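Local coordinates for ribonucleoside-diphosphate reductase subunit beta (PDB 2RCC), which probably serves as the iron-binding small subunit of a ribonucleotide reductase that makes the deoxyribonucleotides needed for DNA synthesis, at residues A100-D105 / E164-N169; D149-E154 / F265-G270; T171-L176 / T243-T248. All coordinates share one frame; numbering follows the deposited sequence.

Overall arrangement
The three contacts lie on a mainly helical chain without strands, of the ferritin-like ribonucleotide reductase small-subunit family, and all are away from the annotated iron ligands. Interactions 1 and 3 are neighbours, with centres 14 Å apart; they meet where Asn169, just after helix 150-168, adjoins Thr174 of helix 172-187. Interaction 2 is 30 Å from each of them, centre to centre. It nevertheless shares helix 150-168 with interaction 1 and helix 244-268 with interaction 3. In sequence, interaction 1 closes before interaction 3 opens, whereas the segments of interactions 1 and 2 alternate. Helices 150-168 and 244-268 are thus each tied to other parts of the fold at both ends.

Interaction 1: A100-D105 / E164-N169; sequences AEYLTD and EKFVDN
The ring of Phe166 turns its edge toward the face of Tyr102, an offset edge-to-face (T-shaped) aromatic pair that joins helix 150-168 to the loop between helices 95-100 and 106-133 in this ferritin-like helical fold. The centroids are 5.4 Å apart and the ring planes stand at 85°, which supports the assignment. At the Phe166 edge, Tyr102 CD2 lies in the plane of the ring. CE2 of Phe166 shares the approach, 4.0 Å from CE2 of Tyr102, so the CZ-CE2 side of the phenylalanine ring meets the CD2-CE2 side of the tyrosine. Phe166 gets there with CG anti to its backbone N (chi1 174°).

The loop side is shaped by a type I beta turn from Ala100 to Leu103, closed by Leu103 N to Ala100 O at 3.1 Å; Tyr102 occupies its third position. Elsewhere around the pair, Tyr102 also touches Leu5, and Phe166 packs on Ala99 and on Thr174 of helix 172-187. The contact is therefore apolar packing between a helix end and a turn, and its shortest approach is Phe166 CZ to Tyr102 CD2 at 3.6 Å.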
loop_
_atom_site.group_PDB
_atom_site.type_symbol
_atom_site.label_atom_id
_atom_site.label_comp_id
_atom_site.label_asym_id
_atom_site.label_seq_id
_atom_site.Cartn_x
_atom_site.Cartn_y
_atom_site.Cartn_z
ATOM N N ALA A 100 9.476 -2.648 -7.537
ATOM C CA ALA A 100 8.286 -3.436 -7.154
ATOM C C ALA A 100 7.375 -3.729 -8.330
ATOM O O ALA A 100 6.744 -4.774 -8.352
ATOM C CB ALA A 100 7.475 -2.761 -5.979
ATOM N N GLU A 101 7.356 -2.852 -9.336
ATOM C CA GLU A 101 6.554 -3.066 -10.551
ATOM C C GLU A 101 6.956 -4.329 -11.383
ATOM O O GLU A 101 6.207 -4.763 -12.229
ATOM C CB GLU A 101 6.589 -1.802 -11.422
ATOM C CG GLU A 101 5.424 -1.695 -12.362
ATOM C CD GLU A 101 5.350 -0.344 -13.101
ATOM O OE1 GLU A 101 6.343 0.420 -13.140
ATOM O OE2 GLU A 101 4.277 -0.073 -13.669
ATOM N N TYR A 102 8.126 -4.899 -11.106
ATOM C CA TYR A 102 8.666 -6.100 -11.775
ATOM C C TYR A 102 8.407 -7.394 -11.024
ATOM O O TYR A 102 8.717 -8.472 -11.523
ATOM C CB TYR A 102 10.171 -5.908 -12.030
ATOM C CG TYR A 102 10.425 -4.807 -13.008
ATOM C CD1 TYR A 102 10.509 -5.062 -14.368
ATOM C CD2 TYR A 102 10.552 -3.494 -12.583
ATOM C CE1 TYR A 102 10.714 -4.039 -15.282
ATOM C CE2 TYR A 102 10.750 -2.473 -13.488
ATOM C CZ TYR A 102 10.833 -2.755 -14.837
ATOM O OH TYR A 102 11.023 -1.729 -15.746
ATOM N N LEU A 103 7.807 -7.307 -9.834
ATOM C CA LEU A 103 7.452 -8.509 -9.104
ATOM C C LEU A 103 6.261 -9.179 -9.767
ATOM O O LEU A 103 5.169 -8.608 -9.801
ATOM C CB LEU A 103 7.077 -8.193 -7.686
ATOM C CG LEU A 103 8.223 -7.839 -6.744
ATOM C CD1 LEU A 103 7.682 -7.158 -5.495
ATOM C CD2 LEU A 103 9.080 -9.048 -6.402
ATOM N N THR A 104 6.436 -10.407 -10.236
ATOM C CA THR A 104 5.354 -11.142 -10.928
ATOM C C THR A 104 4.677 -12.122 -9.978
ATOM O O THR A 104 4.494 -13.307 -10.302
ATOM C CB THR A 104 5.909 -11.827 -12.202
ATOM O OG1 THR A 104 7.079 -12.525 -11.825
ATOM C CG2 THR A 104 6.251 -10.828 -13.255
ATOM N N ASP A 105 4.357 -11.610 -8.783
ATOM C CA ASP A 105 3.608 -12.332 -7.741
ATOM C C ASP A 105 2.700 -11.296 -7.152
ATOM O O ASP A 105 3.192 -10.277 -6.601
ATOM C CB ASP A 105 4.527 -12.942 -6.680
ATOM C CG ASP A 105 3.776 -13.726 -5.579
ATOM O OD1 ASP A 105 2.852 -13.179 -4.961
ATOM O OD2 ASP A 105 4.195 -14.857 -5.253
ATOM N N GLU A 164 20.274 3.165 -9.087
ATOM C CA GLU A 164 20.297 3.568 -10.509
ATOM C C GLU A 164 20.772 2.478 -11.469
ATOM O O GLU A 164 20.419 2.490 -12.647
ATOM C CB GLU A 164 21.156 4.817 -10.708
ATOM C CG GLU A 164 20.412 6.099 -10.398
ATOM C CD GLU A 164 19.389 6.420 -11.472
ATOM O OE1 GLU A 164 19.695 6.226 -12.675
ATOM O OE2 GLU A 164 18.283 6.875 -11.118
ATOM N N LYS A 165 21.585 1.553 -10.964
ATOM C CA LYS A 165 22.027 0.408 -11.751
ATOM C C LYS A 165 20.853 -0.483 -12.177
ATOM O O LYS A 165 20.890 -1.045 -13.263
ATOM C CB LYS A 165 23.174 -0.339 -11.034
ATOM C CG LYS A 165 24.473 0.508 -11.132
ATOM C CD LYS A 165 25.673 -0.067 -10.427
ATOM C CE LYS A 165 26.925 0.760 -10.748
ATOM N NZ LYS A 165 26.755 2.215 -10.424
ATOM N N PHE A 166 19.808 -0.576 -11.348
ATOM C CA PHE A 166 18.606 -1.302 -11.706
ATOM C C PHE A 166 17.801 -0.530 -12.775
ATOM O O PHE A 166 17.348 -1.142 -13.751
ATOM C CB PHE A 166 17.723 -1.605 -10.470
ATOM C CG PHE A 166 16.422 -2.228 -10.819
ATOM C CD1 PHE A 166 16.338 -3.584 -11.089
ATOM C CD2 PHE A 166 15.267 -1.463 -10.909
ATOM C CE1 PHE A 166 15.147 -4.174 -11.442
ATOM C CE2 PHE A 166 14.056 -2.060 -11.277
ATOM C CZ PHE A 166 13.999 -3.409 -11.529
ATOM N N VAL A 167 17.635 0.787 -12.610
ATOM C CA VAL A 167 16.833 1.558 -13.588
ATOM C C VAL A 167 17.498 1.544 -14.962
ATOM O O VAL A 167 16.800 1.454 -15.966
ATOM C CB VAL A 167 16.493 3.024 -13.167
ATOM C CG1 VAL A 167 15.954 3.083 -11.740
ATOM C CG2 VAL A 167 17.682 3.923 -13.317
ATOM N N ASP A 168 18.835 1.587 -14.993
ATOM C CA ASP A 168 19.589 1.497 -16.240
ATOM C C ASP A 168 19.470 0.126 -16.915
ATOM O O ASP A 168 19.390 0.061 -18.155
ATOM C CB ASP A 168 21.074 1.800 -16.012
ATOM N N ASN A 169 19.468 -0.952 -16.123
ATOM C CA ASN A 169 19.416 -2.311 -16.661
ATOM C C ASN A 169 18.722 -3.267 -15.721
ATOM O O ASN A 169 19.401 -3.958 -14.958
ATOM C CB ASN A 169 20.858 -2.764 -16.904
ATOM C CG ASN A 169 20.960 -4.117 -17.564
ATOM O OD1 ASN A 169 20.057 -4.570 -18.268
ATOM N ND2 ASN A 169 22.098 -4.762 -17.361
#

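Interaction 2: D149-E154 / F265-G270; sequences DDVLKE and FRYIIG
Tyr267 reaches from helix 244-268 to Val151 and Asp149 at the start of helix 150-168. Beyond CB, the ring meets Val151 over one face: CD2 lies 3.9 Å from Val151 CG1, and CE2 is 3.6 Å from Val151 CB. CG2 of Val151 stands over the ring centre, 3.7 Å from the centroid and 14° off the normal, which defines a CH-pi contact. At the tip, OH donates to Asp149 OD2, which sits in the ring plane at the edge. The OH to OD2 distance of 2.4 Å is very short for a hydrogen bond, so its exact value deserves caution. The carboxylate is turned 59° from the ring.

Asp149 is also the N-cap of helix 150-168: OD1 accepts from Leu152 N through its anti lone pair, at 2.9 Å and an N-H...O angle of 152°. If the short OH-OD2 contact is real, the two carboxylate oxygens are each held by a different partner, which would restrict rotation of the group. This surface contact joins the first turn of helix 150-168 to the last turn of helix 244-268, with Leu152 packing inward on helices 72-87 and 136-147.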
loop_
_atom_site.group_PDB
_atom_site.type_symbol
_atom_site.label_atom_id
_atom_site.label_comp_id
_atom_site.label_asym_id
_atom_site.label_seq_id
_atom_site.Cartn_x
_atom_site.Cartn_y
_atom_site.Cartn_z
ATOM N N ASP A 149 23.492 20.095 3.797
ATOM C CA ASP A 149 24.500 19.286 4.482
ATOM C C ASP A 149 25.229 18.366 3.483
ATOM O O ASP A 149 24.603 17.614 2.727
ATOM C CB ASP A 149 23.878 18.496 5.634
ATOM C CG ASP A 149 24.914 17.800 6.476
ATOM O OD1 ASP A 149 25.369 16.711 6.078
ATOM O OD2 ASP A 149 25.269 18.331 7.546
ATOM N N ASP A 150 26.563 18.423 3.509
ATOM C CA ASP A 150 27.408 17.628 2.612
ATOM C C ASP A 150 27.433 16.160 2.959
ATOM O O ASP A 150 27.492 15.338 2.051
ATOM C CB ASP A 150 28.841 18.137 2.631
ATOM C CG ASP A 150 28.960 19.545 2.108
ATOM O OD1 ASP A 150 28.527 19.797 0.958
ATOM O OD2 ASP A 150 29.495 20.392 2.851
ATOM N N VAL A 151 27.441 15.838 4.253
ATOM C CA VAL A 151 27.439 14.449 4.715
ATOM C C VAL A 151 26.150 13.767 4.213
ATOM O O VAL A 151 26.193 12.612 3.794
ATOM C CB VAL A 151 27.610 14.327 6.257
ATOM C CG1 VAL A 151 27.495 12.872 6.712
ATOM C CG2 VAL A 151 28.962 14.935 6.710
ATOM N N LEU A 152 25.031 14.503 4.212
ATOM C CA LEU A 152 23.756 14.001 3.675
ATOM C C LEU A 152 23.832 13.785 2.170
ATOM O O LEU A 152 23.430 12.725 1.698
ATOM C CB LEU A 152 22.595 14.932 4.041
ATOM C CG LEU A 152 21.163 14.507 3.684
ATOM C CD1 LEU A 152 20.804 13.128 4.219
ATOM C CD2 LEU A 152 20.222 15.555 4.213
ATOM N N LYS A 153 24.344 14.777 1.437
ATOM C CA LYS A 153 24.518 14.685 -0.022
ATOM C C LYS A 153 25.331 13.451 -0.415
ATOM O O LYS A 153 24.968 12.756 -1.361
ATOM C CB LYS A 153 25.182 15.948 -0.587
ATOM N N GLU A 154 26.406 13.174 0.324
ATOM C CA GLU A 154 27.260 12.008 0.059
ATOM C C GLU A 154 26.559 10.683 0.370
ATOM O O GLU A 154 26.786 9.689 -0.325
ATOM C CB GLU A 154 28.580 12.103 0.841
ATOM N N PHE A 265 26.847 8.452 12.754
ATOM C CA PHE A 265 26.844 8.412 14.209
ATOM C C PHE A 265 27.943 9.355 14.768
ATOM O O PHE A 265 27.703 10.136 15.682
ATOM C CB PHE A 265 27.138 6.997 14.700
ATOM C CG PHE A 265 27.499 6.965 16.139
ATOM C CD1 PHE A 265 26.547 7.297 17.071
ATOM C CD2 PHE A 265 28.811 6.725 16.545
ATOM C CE1 PHE A 265 26.863 7.342 18.437
ATOM C CE2 PHE A 265 29.144 6.775 17.901
ATOM C CZ PHE A 265 28.142 7.060 18.846
ATOM N N ARG A 266 29.149 9.293 14.200
ATOM C CA ARG A 266 30.227 10.160 14.687
ATOM C C ARG A 266 29.943 11.662 14.484
ATOM O O ARG A 266 30.300 12.503 15.306
ATOM C CB ARG A 266 31.548 9.808 14.014
ATOM C CG ARG A 266 32.248 8.600 14.590
ATOM C CD ARG A 266 33.591 8.362 13.863
ATOM N NE ARG A 266 33.479 7.383 12.783
ATOM C CZ ARG A 266 33.991 6.144 12.776
ATOM N NH1 ARG A 266 34.763 5.662 13.759
ATOM N NH2 ARG A 266 33.767 5.372 11.720
ATOM N N TYR A 267 29.333 11.975 13.354
ATOM C CA TYR A 267 29.005 13.339 12.967
ATOM C C TYR A 267 27.967 13.994 13.870
ATOM O O TYR A 267 28.113 15.142 14.256
ATOM C CB TYR A 267 28.473 13.266 11.535
ATOM C CG TYR A 267 28.112 14.548 10.839
ATOM C CD1 TYR A 267 29.024 15.581 10.753
ATOM C CD2 TYR A 267 26.907 14.667 10.135
ATOM C CE1 TYR A 267 28.732 16.741 10.069
ATOM C CE2 TYR A 267 26.607 15.816 9.432
ATOM C CZ TYR A 267 27.529 16.862 9.418
ATOM O OH TYR A 267 27.274 18.027 8.734
ATOM N N ILE A 268 26.927 13.252 14.204
ATOM C CA ILE A 268 25.797 13.793 14.984
ATOM C C ILE A 268 25.831 13.567 16.489
ATOM O O ILE A 268 25.391 14.435 17.240
ATOM C CB ILE A 268 24.450 13.226 14.440
ATOM C CG1 ILE A 268 24.303 13.566 12.973
ATOM C CG2 ILE A 268 23.225 13.797 15.200
ATOM C CD1 ILE A 268 22.867 13.394 12.489
ATOM N N ILE A 269 26.305 12.399 16.920
ATOM C CA ILE A 269 26.320 12.027 18.329
ATOM C C ILE A 269 27.738 11.973 18.861
ATOM O O ILE A 269 28.040 12.671 19.805
ATOM C CB ILE A 269 25.565 10.677 18.581
ATOM C CG1 ILE A 269 24.069 10.832 18.308
ATOM C CG2 ILE A 269 25.743 10.218 20.045
ATOM C CD1 ILE A 269 23.376 9.517 18.073
ATOM N N GLY A 270 28.606 11.153 18.275
ATOM C CA GLY A 270 29.990 11.043 18.758
ATOM C C GLY A 270 30.067 10.662 20.234
ATOM O O GLY A 270 29.344 9.779 20.690
#

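Interaction 3: T171-L176 / T243-T248; sequences TPKTFL and TEETKT
Lys173 and Glu245 cross at about a right angle, the ammonium reaching one carboxylate oxygen in a salt bridge between helices 172-187 and 244-268. NZ of Lys173 donates to OE2 of Glu245 at 2.6 Å, and OE2 accepts through its anti lone pair, the one directed away from OE1. The lysine chain is extended through chi3 and then bends at chi4 (62°), which swings the ammonium toward the carboxylate although its CB does not point there. Glu245 starts out toward the other helix and stays extended beyond CG.

A second, apolar meeting lies deeper. Leu176 and Thr246 reach toward each other tip to tip, CD2 of the leucine 4.0 Å from CG2 of the threonine. The methyl of Thr246 faces the leucine because that branch is trans to the backbone N; the hydroxyl, beside that N, bonds to the backbone O of Leu241. Leu176 further packs on Phe231, Leu234 and Leu235 of helix 207-237.

Both segments begin with a threonine N-cap. Thr171 OG1 accepts from Thr174 N with a nearly straight N-H...O angle of 177°, and Thr243 OG1 accepts from Thr246 N at 3.2 Å. The arrangement is that of two capped helix starts packed side by side in a ferritin-like all-helical fold, with the apolar contact buried and the ion pair nearer the exposed side, Glu245 being exposed.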
loop_
_atom_site.group_PDB
_atom_site.type_symbol
_atom_site.label_atom_id
_atom_site.label_comp_id
_atom_site.label_asym_id
_atom_site.label_seq_id
_atom_site.Cartn_x
_atom_site.Cartn_y
_atom_site.Cartn_z
ATOM N N THR A 171 17.529 -6.425 -14.407
ATOM C CA THR A 171 17.766 -7.837 -14.630
ATOM C C THR A 171 17.645 -8.464 -13.249
ATOM O O THR A 171 17.563 -7.735 -12.269
ATOM C CB THR A 171 19.172 -8.071 -15.133
ATOM O OG1 THR A 171 20.092 -7.773 -14.068
ATOM C CG2 THR A 171 19.498 -7.177 -16.385
ATOM N N PRO A 172 17.599 -9.812 -13.152
ATOM C CA PRO A 172 17.568 -10.443 -11.830
ATOM C C PRO A 172 18.771 -10.102 -10.923
ATOM O O PRO A 172 18.631 -10.064 -9.717
ATOM C CB PRO A 172 17.548 -11.931 -12.173
ATOM C CG PRO A 172 16.910 -11.990 -13.526
ATOM C CD PRO A 172 17.481 -10.821 -14.226
ATOM N N LYS A 173 19.915 -9.819 -11.517
ATOM C CA LYS A 173 21.117 -9.453 -10.789
ATOM C C LYS A 173 20.995 -8.051 -10.183
ATOM O O LYS A 173 21.310 -7.873 -9.030
ATOM C CB LYS A 173 22.328 -9.524 -11.722
ATOM C CG LYS A 173 23.679 -9.331 -11.055
ATOM C CD LYS A 173 24.784 -9.315 -12.114
ATOM C CE LYS A 173 26.136 -8.969 -11.513
ATOM N NZ LYS A 173 26.534 -10.000 -10.502
ATOM N N THR A 174 20.572 -7.067 -10.970
ATOM C CA THR A 174 20.361 -5.694 -10.457
ATOM C C THR A 174 19.147 -5.629 -9.489
ATOM O O THR A 174 19.120 -4.804 -8.568
ATOM C CB THR A 174 20.250 -4.654 -11.594
ATOM O OG1 THR A 174 19.122 -4.955 -12.450
ATOM C CG2 THR A 174 21.551 -4.591 -12.392
ATOM N N PHE A 175 18.144 -6.486 -9.678
ATOM C CA PHE A 175 17.023 -6.571 -8.746
ATOM C C PHE A 175 17.495 -7.084 -7.383
ATOM O O PHE A 175 17.119 -6.546 -6.334
ATOM C CB PHE A 175 15.921 -7.471 -9.275
ATOM C CG PHE A 175 14.667 -7.380 -8.482
ATOM C CD1 PHE A 175 14.476 -8.202 -7.389
ATOM C CD2 PHE A 175 13.684 -6.449 -8.804
ATOM C CE1 PHE A 175 13.291 -8.117 -6.610
ATOM C CE2 PHE A 175 12.499 -6.356 -8.027
ATOM C CZ PHE A 175 12.325 -7.203 -6.935
ATOM N N LEU A 176 18.301 -8.132 -7.396
ATOM C CA LEU A 176 18.890 -8.690 -6.172
ATOM C C LEU A 176 19.742 -7.634 -5.433
ATOM O O LEU A 176 19.649 -7.512 -4.231
ATOM C CB LEU A 176 19.743 -9.920 -6.500
ATOM C CG LEU A 176 20.201 -10.805 -5.327
ATOM C CD1 LEU A 176 19.020 -11.582 -4.791
ATOM C CD2 LEU A 176 21.268 -11.790 -5.761
ATOM N N THR A 243 26.576 -17.228 -6.397
ATOM C CA THR A 243 27.993 -17.294 -6.697
ATOM C C THR A 243 28.822 -16.717 -5.546
ATOM O O THR A 243 28.282 -16.189 -4.589
ATOM C CB THR A 243 28.289 -16.520 -8.009
ATOM O OG1 THR A 243 27.935 -15.143 -7.859
ATOM C CG2 THR A 243 27.495 -17.079 -9.144
ATOM N N GLU A 244 30.137 -16.860 -5.647
ATOM C CA GLU A 244 31.046 -16.238 -4.689
ATOM C C GLU A 244 30.981 -14.735 -4.840
ATOM O O GLU A 244 31.026 -14.027 -3.849
ATOM C CB GLU A 244 32.494 -16.747 -4.841
ATOM C CG GLU A 244 32.679 -18.131 -4.275
ATOM C CD GLU A 244 32.482 -18.174 -2.757
ATOM O OE1 GLU A 244 33.164 -17.409 -2.053
ATOM O OE2 GLU A 244 31.648 -18.972 -2.263
ATOM N N GLU A 245 30.885 -14.263 -6.083
ATOM C CA GLU A 245 30.677 -12.844 -6.384
ATOM C C GLU A 245 29.476 -12.255 -5.613
ATOM O O GLU A 245 29.559 -11.131 -5.145
ATOM C CB GLU A 245 30.517 -12.638 -7.902
ATOM C CG GLU A 245 29.987 -11.249 -8.372
ATOM C CD GLU A 245 30.057 -11.069 -9.896
ATOM O OE1 GLU A 245 31.152 -11.239 -10.468
ATOM O OE2 GLU A 245 29.037 -10.713 -10.519
ATOM N N THR A 246 28.377 -12.993 -5.472
ATOM C CA THR A 246 27.220 -12.495 -4.692
ATOM C C THR A 246 27.524 -12.392 -3.193
ATOM O O THR A 246 27.115 -11.424 -2.542
ATOM C CB THR A 246 25.944 -13.320 -4.973
ATOM O OG1 THR A 246 25.619 -13.169 -6.363
ATOM C CG2 THR A 246 24.764 -12.867 -4.119
ATOM N N LYS A 247 28.247 -13.370 -2.662
ATOM C CA LYS A 247 28.662 -13.332 -1.261
ATOM C C LYS A 247 29.600 -12.135 -1.004
ATOM O O LYS A 247 29.464 -11.460 0.009
ATOM C CB LYS A 247 29.330 -14.650 -0.812
ATOM C CG LYS A 247 28.538 -15.949 -1.065
ATOM C CD LYS A 247 29.069 -17.178 -0.285
ATOM C CE LYS A 247 28.156 -18.423 -0.540
ATOM N N THR A 248 30.539 -11.894 -1.920
ATOM C CA THR A 248 31.442 -10.740 -1.851
ATOM C C THR A 248 30.669 -9.426 -1.943
ATOM O O THR A 248 30.909 -8.515 -1.150
ATOM C CB THR A 248 32.513 -10.796 -2.963
ATOM O OG1 THR A 248 33.304 -11.966 -2.779
ATOM C CG2 THR A 248 33.432 -9.580 -2.895
#